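PDB 4R4G: putative lipoprotein YcdA from Bacillus subtilis subsp. subtilis str. 168, which is of unknown function, but is probably a membrane-attached lipoprotein with an Ig-like N-terminal domain and a C-terminal domain of the NTF2 clan. Local coordinates for residues Lys148-Tyr153 with Ile222-Thr227; Val154-Phe159 with Ala172-Ile177; Thr227-Asp232 with Asp305-Asp310. One frame throughout, in Å; residues are numbered along the deposited sequence.

Contact 1 (Lys148-Tyr153 with Ile222-Thr227); sequences KALSAY and IQAKTT
Leu150, Ile222 and Ala224 give a compact example of a helix laid on a β-sheet, here helix 145-157 against strand 221-230 in the C-terminal, NTF2-clan domain. The strand shows the usual alternation: Ile222 and Ala224 send CB toward the helix, whereas Gln223 and Lys225 turn to the other side, where Lys225 NZ hydrogen-bonds a tetraethylene glycol molecule, probably from the crystallisation liquor. From the helix, Leu150 meets the two strand residues with a single branch. Its CG lies anti to the backbone N (chi1 176°), which carries the isobutyl group out from the helix, and the second torsion swings CD2 rather than CD1 over the strand. Ile222 answers with an extended side chain, CG1 likewise anti to its N (chi1 177°), so that CD1 is held out toward Leu150 and on Ala224's side of Ile222. The contact is wholly apolar, with no hydrogen bond across it. Beyond this pair of contacts Leu150 also packs on Val236, Val297, Met299 and Leu309, while polar tethers lie near the start of the helix: Thr226 OG1 hydrogen-bonds Ser146 OG, and Thr226 N hydrogen-bonds Gln144 OE1. At the centre three methyl groups form a nearly equilateral triangle: Leu150 CD2 is 4.4 Å from both Ile222 CD1 and Ala224 CB, and those two are 4.6 Å apart.

Contact 2 (Val154-Phe159 with Ala172-Ile177); sequences VDVLLF and ANKNEI
Leu157 brings CD2 up to the backbone of Ile177, 3.7 Å from Ile177 O, and the same methyl touches the flank of that side chain, 4.2 Å from Ile177 CG1. With chi1 at -63°, Leu157 CG points away from its own carbonyl carbon, and the branch extends across although CB does not point straight at the partner. One residue earlier, Val156 CG1 lies 4.4 Å from Lys174 CE, a methyl beside the aliphatic run of the lysine. The polar end of that lysine continues to a salt bridge between NZ and Asp162. These pairs join the C-terminal part of helix 145-157 to the first turn of helix 174-192 within the C-terminal domain of the NTF2 clan (DUF5105). The short helix 165-170 lies between the two in sequence, and its Phe166 packs on Val156, Lys174 and Ile177. Further out, Asn173 is the N-cap of the second helix: OD1 accepts from Glu176 N at 3.1 Å, a fairly straight bond (157° at the hydrogen) whose donor stands 49° out of the amide carbonyl plane. Glu167 OE2 accepts from Lys174 N in the same turn.

Contact 3 (Thr227-Asp232 with Asp305-Asp310); sequences TSISKD and DQWQLD
A backbone carbonyl comes obliquely to the benzo ring of Trp307: Asp232 O lies 3.9 Å from Trp307 CZ3, with no hydrogen bond between the two segments. The neighbouring ring atom has an apolar partner, Ile229 CG2, which also approaches obliquely and stands 4.2 Å from Trp307 CH2, so one indole bridges the end of a strand and the turn that follows it. The side chain reaches this far because chi1 of -66° folds the indole back past the amide nitrogen, away from its own carbonyl, while chi2 near 89° turns the ring system across its stem. The main chains themselves stay apart, 9.1 Å between Asp232 CA and Asp305 CA, the nearest CA pair across the segments. Lys231, with a positive phi of 66°, and Asp232 come close to the shape of a type II' turn joining strand 221-230 to strand 233-244. Before the turn, Thr227 and Ser228 both face Ile235 in a classic β bulge. Trp307 belongs to the short strand 307-308, which runs antiparallel to strand 293-301, and its side chain also touches Met299 and Lys301 of that strand, Ala234 of strand 233-244, and Ser146 and Ala149 of helix 145-157.

As a worked example of helices and a sheet sharing one core, the three contacts meet around helix 145-157, which supplies a segment to contacts 1 and 2 and packs on the tryptophan of contact 3. Contacts 1 and 3 have centres about 11 Å apart and share Thr227; the centre of contact 2 lies about 14 Å from that of contact 1 and about 18 Å from that of contact 3. Tyr153 bridges all three: its CE1 is 3.5 Å from Ile177 CD1, and its OH makes a weak hydrogen bond with Leu309 N. Ile222 CD1 also touches Val154 CG2 at 3.7 Å. All three contacts pack parts of one C-terminal domain, in a protein whose function is unknown.

Contact 1 (Lys148-Tyr153 with Ile222-Thr227)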
ATOM      1  N   LYS A 148       5.898   0.968  -2.452  1.00 63.40           N
ATOM      2  CA  LYS A 148       7.305   1.008  -2.860  1.00 63.53           C
ATOM      3  C   LYS A 148       8.045  -0.037  -2.008  1.00 67.93           C
ATOM      4  O   LYS A 148       8.661  -0.954  -2.564  1.00 69.37           O
ATOM      5  CB  LYS A 148       7.898   2.441  -2.739  1.00 66.50           C
ATOM      6  CG  LYS A 148       7.298   3.466  -3.747  1.00 71.98           C
ATOM      7  CD  LYS A 148       7.930   4.885  -3.658  1.00 81.98           C
ATOM      8  CE  LYS A 148       7.100   5.986  -4.316  1.00 92.79           C
ATOM      9  NZ  LYS A 148       6.278   6.786  -3.330  1.00 98.26           N
ATOM     10  N   ALA A 149       7.862   0.020  -0.679  1.00 63.56           N
ATOM     11  CA  ALA A 149       8.409  -0.951   0.262  1.00 63.82           C
ATOM     12  C   ALA A 149       7.938  -2.394  -0.049  1.00 67.37           C
ATOM     13  O   ALA A 149       8.793  -3.273  -0.115  1.00 68.53           O
ATOM     14  CB  ALA A 149       8.043  -0.572   1.678  1.00 65.13           C
ATOM     15  N   LEU A 150       6.630  -2.639  -0.310  1.00 63.23           N
ATOM     16  CA  LEU A 150       6.161  -3.997  -0.644  1.00 62.83           C
ATOM     17  C   LEU A 150       6.851  -4.531  -1.916  1.00 71.02           C
ATOM     18  O   LEU A 150       7.244  -5.701  -1.962  1.00 72.33           O
ATOM     19  CB  LEU A 150       4.637  -4.097  -0.795  1.00 61.37           C
ATOM     20  CG  LEU A 150       4.171  -5.489  -1.240  1.00 66.50           C
ATOM     21  CD1 LEU A 150       4.384  -6.531  -0.147  1.00 67.52           C
ATOM     22  CD2 LEU A 150       2.768  -5.487  -1.736  1.00 69.11           C
ATOM     23  N   SER A 151       7.021  -3.667  -2.927  1.00 68.25           N
ATOM     24  CA  SER A 151       7.682  -4.010  -4.183  1.00 68.12           C
ATOM     25  C   SER A 151       9.160  -4.370  -3.933  1.00 72.47           C
ATOM     26  O   SER A 151       9.651  -5.300  -4.579  1.00 75.16           O
ATOM     27  CB  SER A 151       7.556  -2.860  -5.183  1.00 72.87           C
ATOM     28  OG  SER A 151       7.910  -3.250  -6.500  1.00 88.84           O
ATOM     29  N   ALA A 152       9.852  -3.668  -2.983  1.00 66.87           N
ATOM     30  CA  ALA A 152      11.255  -3.937  -2.599  1.00 67.44           C
ATOM     31  C   ALA A 152      11.391  -5.331  -1.978  1.00 71.94           C
ATOM     32  O   ALA A 152      12.353  -6.036  -2.269  1.00 72.87           O
ATOM     33  CB  ALA A 152      11.754  -2.883  -1.622  1.00 69.29           C
ATOM     34  N   TYR A 153      10.404  -5.735  -1.146  1.00 67.64           N
ATOM     35  CA  TYR A 153      10.323  -7.049  -0.526  1.00 66.83           C
ATOM     36  C   TYR A 153      10.220  -8.105  -1.605  1.00 68.92           C
ATOM     37  O   TYR A 153      10.946  -9.085  -1.551  1.00 70.45           O
ATOM     38  CB  TYR A 153       9.113  -7.137   0.420  1.00 68.31           C
ATOM     39  CG  TYR A 153       9.416  -6.813   1.866  1.00 72.66           C
ATOM     40  CD1 TYR A 153       9.860  -7.796   2.743  1.00 75.86           C
ATOM     41  CD2 TYR A 153       9.221  -5.529   2.369  1.00 74.30           C
ATOM     42  CE1 TYR A 153      10.106  -7.511   4.083  1.00 79.21           C
ATOM     43  CE2 TYR A 153       9.467  -5.231   3.709  1.00 76.94           C
ATOM     44  CZ  TYR A 153       9.917  -6.224   4.560  1.00 87.74           C
ATOM     45  OH  TYR A 153      10.178  -5.931   5.875  1.00 93.48           O
ATOM     46  N   ILE A 222       4.211  -7.750 -10.747  1.00 65.42           N
ATOM     47  CA  ILE A 222       3.483  -7.229  -9.604  1.00 63.29           C
ATOM     48  C   ILE A 222       3.218  -5.733  -9.814  1.00 67.86           C
ATOM     49  O   ILE A 222       4.128  -4.957 -10.117  1.00 67.91           O
ATOM     50  CB  ILE A 222       4.156  -7.511  -8.240  1.00 65.08           C
ATOM     51  CG1 ILE A 222       3.343  -6.852  -7.103  1.00 64.43           C
ATOM     52  CG2 ILE A 222       5.635  -7.064  -8.215  1.00 66.15           C
ATOM     53  CD1 ILE A 222       3.600  -7.331  -5.680  1.00 71.20           C
ATOM     54  N   GLN A 223       1.960  -5.348  -9.665  1.00 65.35           N
ATOM     55  CA  GLN A 223       1.537  -3.956  -9.636  1.00 65.76           C
ATOM     56  C   GLN A 223       1.099  -3.724  -8.210  1.00 68.41           C
ATOM     57  O   GLN A 223       0.194  -4.426  -7.745  1.00 68.13           O
ATOM     58  CB  GLN A 223       0.417  -3.662 -10.650  1.00 68.47           C
ATOM     59  CG  GLN A 223       0.876  -3.481 -12.099  1.00 91.50           C
ATOM     60  CD  GLN A 223      -0.267  -2.999 -12.971  1.00117.57           C
ATOM     61  OE1 GLN A 223      -0.920  -3.787 -13.668  1.00114.44           O
ATOM     62  NE2 GLN A 223      -0.559  -1.697 -12.926  1.00110.53           N
ATOM     63  N   ALA A 224       1.802  -2.849  -7.474  1.00 64.23           N
ATOM     64  CA  ALA A 224       1.489  -2.593  -6.062  1.00 63.18           C
ATOM     65  C   ALA A 224       0.934  -1.178  -5.839  1.00 69.48           C
ATOM     66  O   ALA A 224       1.555  -0.180  -6.222  1.00 70.16           O
ATOM     67  CB  ALA A 224       2.729  -2.804  -5.206  1.00 63.85           C
ATOM     68  N   LYS A 225      -0.241  -1.090  -5.212  1.00 66.56           N
ATOM     69  CA  LYS A 225      -0.852   0.197  -4.905  1.00 64.97           C
ATOM     70  C   LYS A 225      -1.312   0.237  -3.482  1.00 66.54           C
ATOM     71  O   LYS A 225      -2.042  -0.655  -3.070  1.00 66.81           O
ATOM     72  CB  LYS A 225      -2.052   0.483  -5.829  1.00 67.41           C
ATOM     73  CG  LYS A 225      -2.532   1.922  -5.695  1.00 76.97           C
ATOM     74  CD  LYS A 225      -3.920   2.195  -6.219  1.00 84.18           C
ATOM     75  CE  LYS A 225      -4.295   3.587  -5.750  1.00 91.61           C
ATOM     76  NZ  LYS A 225      -5.561   4.097  -6.343  1.00 94.73           N
ATOM     77  N   THR A 226      -0.914   1.272  -2.733  1.00 62.03           N
ATOM     78  CA  THR A 226      -1.427   1.515  -1.378  1.00 61.58           C
ATOM     79  C   THR A 226      -2.875   2.018  -1.540  1.00 66.46           C
ATOM     80  O   THR A 226      -3.100   3.028  -2.228  1.00 65.51           O
ATOM     81  CB  THR A 226      -0.559   2.506  -0.622  1.00 59.74           C
ATOM     82  OG1 THR A 226       0.792   2.047  -0.662  1.00 57.61           O
ATOM     83  CG2 THR A 226      -1.002   2.664   0.806  1.00 57.44           C
ATOM     84  N   THR A 227      -3.841   1.291  -0.961  1.00 62.63           N
ATOM     85  CA  THR A 227      -5.248   1.633  -1.093  1.00 62.60           C
ATOM     86  C   THR A 227      -5.778   2.396   0.147  1.00 70.10           C
ATOM     87  O   THR A 227      -6.703   3.206   0.008  1.00 71.18           O
ATOM     88  CB  THR A 227      -6.058   0.387  -1.430  1.00 69.61           C
ATOM     89  OG1 THR A 227      -5.819  -0.649  -0.468  1.00 72.07           O
ATOM     90  CG2 THR A 227      -5.749  -0.128  -2.818  1.00 65.12           C
TER

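Contact 2 (Val154-Phe159 with Ala172-Ile177)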
ATOM      1  N   VAL A 154       9.360  -7.884  -2.614  1.00 63.21           N
ATOM      2  CA  VAL A 154       9.150  -8.791  -3.750  1.00 61.14           C
ATOM      3  C   VAL A 154      10.465  -8.912  -4.549  1.00 64.46           C
ATOM      4  O   VAL A 154      10.896 -10.028  -4.862  1.00 63.35           O
ATOM      5  CB  VAL A 154       7.935  -8.352  -4.625  1.00 62.70           C
ATOM      6  CG1 VAL A 154       7.872  -9.127  -5.941  1.00 62.94           C
ATOM      7  CG2 VAL A 154       6.637  -8.540  -3.861  1.00 60.97           C
ATOM      8  N   ASP A 155      11.129  -7.782  -4.795  1.00 62.00           N
ATOM      9  CA  ASP A 155      12.394  -7.741  -5.526  1.00 63.55           C
ATOM     10  C   ASP A 155      13.461  -8.646  -4.890  1.00 69.78           C
ATOM     11  O   ASP A 155      13.985  -9.545  -5.561  1.00 69.79           O
ATOM     12  CB  ASP A 155      12.908  -6.293  -5.600  1.00 66.38           C
ATOM     13  CG  ASP A 155      12.415  -5.468  -6.773  1.00 74.75           C
ATOM     14  OD1 ASP A 155      11.444  -5.892  -7.441  1.00 74.26           O
ATOM     15  OD2 ASP A 155      13.012  -4.413  -7.037  1.00 82.89           O
ATOM     16  N   VAL A 156      13.740  -8.443  -3.585  1.00 66.80           N
ATOM     17  CA  VAL A 156      14.777  -9.191  -2.875  1.00 66.96           C
ATOM     18  C   VAL A 156      14.371 -10.642  -2.595  1.00 70.13           C
ATOM     19  O   VAL A 156      15.217 -11.520  -2.763  1.00 72.95           O
ATOM     20  CB  VAL A 156      15.276  -8.492  -1.581  1.00 71.72           C
ATOM     21  CG1 VAL A 156      15.780  -7.087  -1.881  1.00 72.85           C
ATOM     22  CG2 VAL A 156      14.213  -8.460  -0.493  1.00 70.65           C
ATOM     23  N   LEU A 157      13.119 -10.897  -2.171  1.00 62.91           N
ATOM     24  CA  LEU A 157      12.669 -12.238  -1.812  1.00 61.72           C
ATOM     25  C   LEU A 157      12.249 -13.095  -2.953  1.00 68.00           C
ATOM     26  O   LEU A 157      12.590 -14.271  -2.958  1.00 70.12           O
ATOM     27  CB  LEU A 157      11.479 -12.209  -0.857  1.00 61.12           C
ATOM     28  CG  LEU A 157      11.635 -11.600   0.513  1.00 66.24           C
ATOM     29  CD1 LEU A 157      10.321 -11.651   1.218  1.00 65.91           C
ATOM     30  CD2 LEU A 157      12.700 -12.305   1.318  1.00 68.48           C
ATOM     31  N   LEU A 158      11.391 -12.581  -3.841  1.00 63.99           N
ATOM     32  CA  LEU A 158      10.817 -13.406  -4.898  1.00 62.71           C
ATOM     33  C   LEU A 158      11.580 -13.341  -6.203  1.00 65.16           C
ATOM     34  O   LEU A 158      11.686 -14.359  -6.883  1.00 64.80           O
ATOM     35  CB  LEU A 158       9.352 -13.002  -5.118  1.00 61.99           C
ATOM     36  CG  LEU A 158       8.424 -13.372  -3.960  1.00 66.20           C
ATOM     37  CD1 LEU A 158       7.247 -12.521  -3.936  1.00 65.40           C
ATOM     38  CD2 LEU A 158       8.004 -14.822  -4.021  1.00 69.72           C
ATOM     39  N   PHE A 159      12.108 -12.171  -6.556  1.00 61.29           N
ATOM     40  CA  PHE A 159      12.804 -12.003  -7.824  1.00 61.34           C
ATOM     41  C   PHE A 159      14.298 -12.215  -7.721  1.00 71.06           C
ATOM     42  O   PHE A 159      14.960 -12.304  -8.752  1.00 73.57           O
ATOM     43  CB  PHE A 159      12.523 -10.606  -8.402  1.00 61.81           C
ATOM     44  CG  PHE A 159      11.086 -10.322  -8.786  1.00 60.65           C
ATOM     45  CD1 PHE A 159      10.159 -11.350  -8.903  1.00 62.20           C
ATOM     46  CD2 PHE A 159      10.661  -9.023  -9.030  1.00 61.68           C
ATOM     47  CE1 PHE A 159       8.841 -11.084  -9.268  1.00 62.62           C
ATOM     48  CE2 PHE A 159       9.340  -8.757  -9.376  1.00 63.08           C
ATOM     49  CZ  PHE A 159       8.440  -9.789  -9.495  1.00 61.09           C
ATOM     50  N   ALA A 172      14.470  -3.566   7.577  1.00 86.89           N
ATOM     51  CA  ALA A 172      14.872  -4.976   7.724  1.00 86.15           C
ATOM     52  C   ALA A 172      16.208  -5.191   7.047  1.00 92.78           C
ATOM     53  O   ALA A 172      16.581  -4.363   6.221  1.00 93.59           O
ATOM     54  CB  ALA A 172      13.815  -5.883   7.097  1.00 83.28           C
ATOM     55  N   ASN A 173      16.942  -6.275   7.365  1.00 90.86           N
ATOM     56  CA  ASN A 173      18.192  -6.513   6.649  1.00 91.73           C
ATOM     57  C   ASN A 173      17.953  -7.641   5.660  1.00 93.05           C
ATOM     58  O   ASN A 173      17.440  -8.699   6.041  1.00 91.66           O
ATOM     59  CB  ASN A 173      19.386  -6.734   7.575  1.00 98.86           C
ATOM     60  CG  ASN A 173      19.666  -8.137   8.009  1.00117.05           C
ATOM     61  OD1 ASN A 173      20.426  -8.870   7.356  1.00109.98           O
ATOM     62  ND2 ASN A 173      19.138  -8.488   9.173  1.00107.53           N
ATOM     63  N   LYS A 174      18.225  -7.362   4.365  1.00 88.71           N
ATOM     64  CA  LYS A 174      17.939  -8.291   3.279  1.00 86.31           C
ATOM     65  C   LYS A 174      18.544  -9.657   3.515  1.00 91.45           C
ATOM     66  O   LYS A 174      17.807 -10.635   3.454  1.00 91.02           O
ATOM     67  CB  LYS A 174      18.296  -7.753   1.868  1.00 88.55           C
ATOM     68  CG  LYS A 174      19.733  -7.305   1.588  1.00112.52           C
ATOM     69  CD  LYS A 174      19.835  -6.529   0.245  1.00125.46           C
ATOM     70  CE  LYS A 174      20.080  -7.394  -0.985  1.00136.03           C
ATOM     71  NZ  LYS A 174      20.193  -6.583  -2.235  1.00141.17           N
ATOM     72  N   ASN A 175      19.831  -9.731   3.861  1.00 89.31           N
ATOM     73  CA  ASN A 175      20.540 -11.002   4.032  1.00 89.41           C
ATOM     74  C   ASN A 175      19.798 -11.957   4.970  1.00 91.50           C
ATOM     75  O   ASN A 175      19.555 -13.091   4.580  1.00 90.15           O
ATOM     76  CB  ASN A 175      21.970 -10.770   4.495  1.00 94.32           C
ATOM     77  CG  ASN A 175      22.671  -9.735   3.655  1.00127.94           C
ATOM     78  OD1 ASN A 175      23.144 -10.029   2.551  1.00113.87           O
ATOM     79  ND2 ASN A 175      22.645  -8.474   4.111  1.00129.19           N
ATOM     80  N   GLU A 176      19.355 -11.484   6.133  1.00 88.80           N
ATOM     81  CA  GLU A 176      18.633 -12.305   7.105  1.00 89.32           C
ATOM     82  C   GLU A 176      17.242 -12.733   6.617  1.00 91.76           C
ATOM     83  O   GLU A 176      16.920 -13.914   6.724  1.00 90.94           O
ATOM     84  CB  GLU A 176      18.501 -11.557   8.440  1.00 93.24           C
ATOM     85  CG  GLU A 176      18.342 -12.454   9.652  1.00105.28           C
ATOM     86  CD  GLU A 176      18.536 -11.739  10.972  1.00124.04           C
ATOM     87  OE1 GLU A 176      17.616 -10.992  11.386  1.00114.92           O
ATOM     88  OE2 GLU A 176      19.615 -11.916  11.584  1.00114.29           O
ATOM     89  N   ILE A 177      16.423 -11.786   6.100  1.00 87.95           N
ATOM     90  CA  ILE A 177      15.051 -12.061   5.656  1.00 85.54           C
ATOM     91  C   ILE A 177      15.040 -12.995   4.440  1.00 83.98           C
ATOM     92  O   ILE A 177      14.178 -13.869   4.382  1.00 83.28           O
ATOM     93  CB  ILE A 177      14.220 -10.764   5.438  1.00 89.01           C
ATOM     94  CG1 ILE A 177      12.720 -11.071   5.308  1.00 88.79           C
ATOM     95  CG2 ILE A 177      14.721  -9.887   4.286  1.00 89.53           C
ATOM     96  CD1 ILE A 177      11.860 -10.017   5.868  1.00 97.43           C
TER

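Contact 3 (Thr227-Asp232 with Asp305-Asp310)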
ATOM      1  N   THR A 227      -3.841   1.291  -0.961  1.00 62.63           N
ATOM      2  CA  THR A 227      -5.248   1.633  -1.093  1.00 62.60           C
ATOM      3  C   THR A 227      -5.778   2.396   0.147  1.00 70.10           C
ATOM      4  O   THR A 227      -6.703   3.206   0.008  1.00 71.18           O
ATOM      5  CB  THR A 227      -6.058   0.387  -1.430  1.00 69.61           C
ATOM      6  OG1 THR A 227      -5.819  -0.649  -0.468  1.00 72.07           O
ATOM      7  CG2 THR A 227      -5.749  -0.128  -2.818  1.00 65.12           C
ATOM      8  N   SER A 228      -5.180   2.181   1.335  1.00 68.02           N
ATOM      9  CA  SER A 228      -5.575   2.872   2.572  1.00 68.50           C
ATOM     10  C   SER A 228      -4.457   2.903   3.582  1.00 73.73           C
ATOM     11  O   SER A 228      -3.688   1.956   3.674  1.00 74.65           O
ATOM     12  CB  SER A 228      -6.797   2.215   3.207  1.00 72.20           C
ATOM     13  OG  SER A 228      -6.653   0.811   3.327  1.00 80.21           O
ATOM     14  N   ILE A 229      -4.347   4.004   4.312  1.00 70.98           N
ATOM     15  CA  ILE A 229      -3.397   4.202   5.406  1.00 73.09           C
ATOM     16  C   ILE A 229      -4.214   4.571   6.621  1.00 83.72           C
ATOM     17  O   ILE A 229      -5.145   5.387   6.522  1.00 83.26           O
ATOM     18  CB  ILE A 229      -2.280   5.248   5.139  1.00 75.42           C
ATOM     19  CG1 ILE A 229      -1.534   4.962   3.830  1.00 74.41           C
ATOM     20  CG2 ILE A 229      -1.312   5.367   6.352  1.00 77.00           C
ATOM     21  CD1 ILE A 229      -1.075   6.153   3.150  1.00 78.68           C
ATOM     22  N   SER A 230      -3.882   3.947   7.758  1.00 85.04           N
ATOM     23  CA  SER A 230      -4.561   4.157   9.020  1.00 87.32           C
ATOM     24  C   SER A 230      -3.562   4.002  10.146  1.00 93.21           C
ATOM     25  O   SER A 230      -3.242   2.900  10.608  1.00 92.43           O
ATOM     26  CB  SER A 230      -5.759   3.219   9.174  1.00 93.55           C
ATOM     27  OG  SER A 230      -6.798   3.499   8.243  1.00102.64           O
ATOM     28  N   LYS A 231      -3.053   5.164  10.554  1.00 92.15           N
ATOM     29  CA  LYS A 231      -2.106   5.394  11.631  1.00 94.34           C
ATOM     30  C   LYS A 231      -0.778   4.750  11.259  1.00 96.69           C
ATOM     31  O   LYS A 231      -0.186   5.191  10.274  1.00 94.63           O
ATOM     32  CB  LYS A 231      -2.674   4.956  13.007  1.00100.07           C
ATOM     33  CG  LYS A 231      -3.887   5.792  13.441  1.00111.89           C
ATOM     34  CD  LYS A 231      -4.538   5.268  14.710  1.00125.93           C
ATOM     35  CE  LYS A 231      -5.651   6.165  15.203  1.00136.07           C
ATOM     36  NZ  LYS A 231      -5.984   5.881  16.627  1.00147.16           N
ATOM     37  N   ASP A 232      -0.332   3.715  11.984  1.00 95.27           N
ATOM     38  CA  ASP A 232       0.955   3.067  11.731  1.00 95.57           C
ATOM     39  C   ASP A 232       0.860   1.837  10.797  1.00 95.77           C
ATOM     40  O   ASP A 232       1.833   1.079  10.688  1.00 96.42           O
ATOM     41  CB  ASP A 232       1.626   2.691  13.065  1.00101.47           C
ATOM     42  CG  ASP A 232       2.576   3.761  13.588  1.00120.94           C
ATOM     43  OD1 ASP A 232       2.236   4.969  13.479  1.00122.80           O
ATOM     44  OD2 ASP A 232       3.662   3.396  14.103  1.00130.42           O
ATOM     45  N   ASP A 305       9.781   6.177   9.542  1.00100.09           N
ATOM     46  CA  ASP A 305       8.891   6.011   8.380  1.00 96.25           C
ATOM     47  C   ASP A 305       9.457   4.996   7.363  1.00 97.43           C
ATOM     48  O   ASP A 305       9.887   5.329   6.249  1.00 96.58           O
ATOM     49  CB  ASP A 305       8.527   7.357   7.727  1.00 97.91           C
ATOM     50  CG  ASP A 305       7.379   8.083   8.421  1.00113.41           C
ATOM     51  OD1 ASP A 305       7.338   8.081   9.683  1.00116.53           O
ATOM     52  OD2 ASP A 305       6.527   8.660   7.713  1.00121.15           O
ATOM     53  N   GLN A 306       9.475   3.744   7.816  1.00 91.61           N
ATOM     54  CA  GLN A 306       9.913   2.573   7.086  1.00 88.74           C
ATOM     55  C   GLN A 306       8.803   1.564   7.147  1.00 92.50           C
ATOM     56  O   GLN A 306       8.251   1.331   8.221  1.00 93.40           O
ATOM     57  CB  GLN A 306      11.196   2.015   7.684  1.00 91.25           C
ATOM     58  CG  GLN A 306      12.404   2.892   7.471  1.00 79.57           C
ATOM     59  CD  GLN A 306      13.592   2.317   8.179  1.00 96.89           C
ATOM     60  OE1 GLN A 306      13.508   1.853   9.318  1.00 92.73           O
ATOM     61  NE2 GLN A 306      14.733   2.313   7.518  1.00 97.89           N
ATOM     62  N   TRP A 307       8.438   0.992   6.011  1.00 87.51           N
ATOM     63  CA  TRP A 307       7.346   0.040   5.986  1.00 86.22           C
ATOM     64  C   TRP A 307       7.855  -1.396   5.940  1.00 88.51           C
ATOM     65  O   TRP A 307       8.829  -1.702   5.251  1.00 87.86           O
ATOM     66  CB  TRP A 307       6.417   0.345   4.823  1.00 83.43           C
ATOM     67  CG  TRP A 307       5.711   1.654   4.983  1.00 84.88           C
ATOM     68  CD1 TRP A 307       6.151   2.879   4.572  1.00 88.44           C
ATOM     69  CD2 TRP A 307       4.466   1.874   5.646  1.00 84.54           C
ATOM     70  NE1 TRP A 307       5.234   3.848   4.908  1.00 88.05           N
ATOM     71  CE2 TRP A 307       4.187   3.259   5.570  1.00 88.77           C
ATOM     72  CE3 TRP A 307       3.546   1.034   6.297  1.00 85.83           C
ATOM     73  CZ2 TRP A 307       3.007   3.812   6.076  1.00 87.39           C
ATOM     74  CZ3 TRP A 307       2.387   1.587   6.822  1.00 87.37           C
ATOM     75  CH2 TRP A 307       2.118   2.955   6.695  1.00 87.64           C
ATOM     76  N   GLN A 308       7.200  -2.265   6.720  1.00 83.82           N
ATOM     77  CA  GLN A 308       7.570  -3.661   6.880  1.00 82.98           C
ATOM     78  C   GLN A 308       6.420  -4.624   6.621  1.00 84.07           C
ATOM     79  O   GLN A 308       5.257  -4.321   6.894  1.00 82.18           O
ATOM     80  CB  GLN A 308       8.096  -3.895   8.301  1.00 86.82           C
ATOM     81  CG  GLN A 308       9.599  -3.738   8.449  1.00 98.19           C
ATOM     82  CD  GLN A 308      10.055  -4.042   9.852  1.00119.63           C
ATOM     83  OE1 GLN A 308       9.709  -3.337  10.816  1.00123.30           O
ATOM     84  NE2 GLN A 308      10.859  -5.087   9.993  1.00106.16           N
ATOM     85  N   LEU A 309       6.781  -5.810   6.102  1.00 80.62           N
ATOM     86  CA  LEU A 309       5.891  -6.944   5.844  1.00 78.95           C
ATOM     87  C   LEU A 309       6.215  -8.056   6.856  1.00 86.28           C
ATOM     88  O   LEU A 309       7.376  -8.464   6.954  1.00 85.66           O
ATOM     89  CB  LEU A 309       6.044  -7.457   4.393  1.00 75.92           C
ATOM     90  CG  LEU A 309       5.204  -8.665   4.017  1.00 78.54           C
ATOM     91  CD1 LEU A 309       3.738  -8.397   4.198  1.00 78.39           C
ATOM     92  CD2 LEU A 309       5.478  -9.113   2.613  1.00 77.91           C
ATOM     93  N   ASP A 310       5.201  -8.508   7.631  1.00 85.77           N
ATOM     94  CA  ASP A 310       5.376  -9.601   8.588  1.00 88.91           C
ATOM     95  C   ASP A 310       5.333 -10.893   7.786  1.00 91.83           C
ATOM     96  O   ASP A 310       4.301 -11.215   7.198  1.00 90.70           O
ATOM     97  CB  ASP A 310       4.314  -9.570   9.725  1.00 93.50           C
ATOM     98  CG  ASP A 310       4.526 -10.544  10.894  1.00110.47           C
ATOM     99  OD1 ASP A 310       5.392 -11.463  10.773  1.00112.18           O
ATOM    100  OD2 ASP A 310       3.825 -10.396  11.925  1.00115.98           O
TER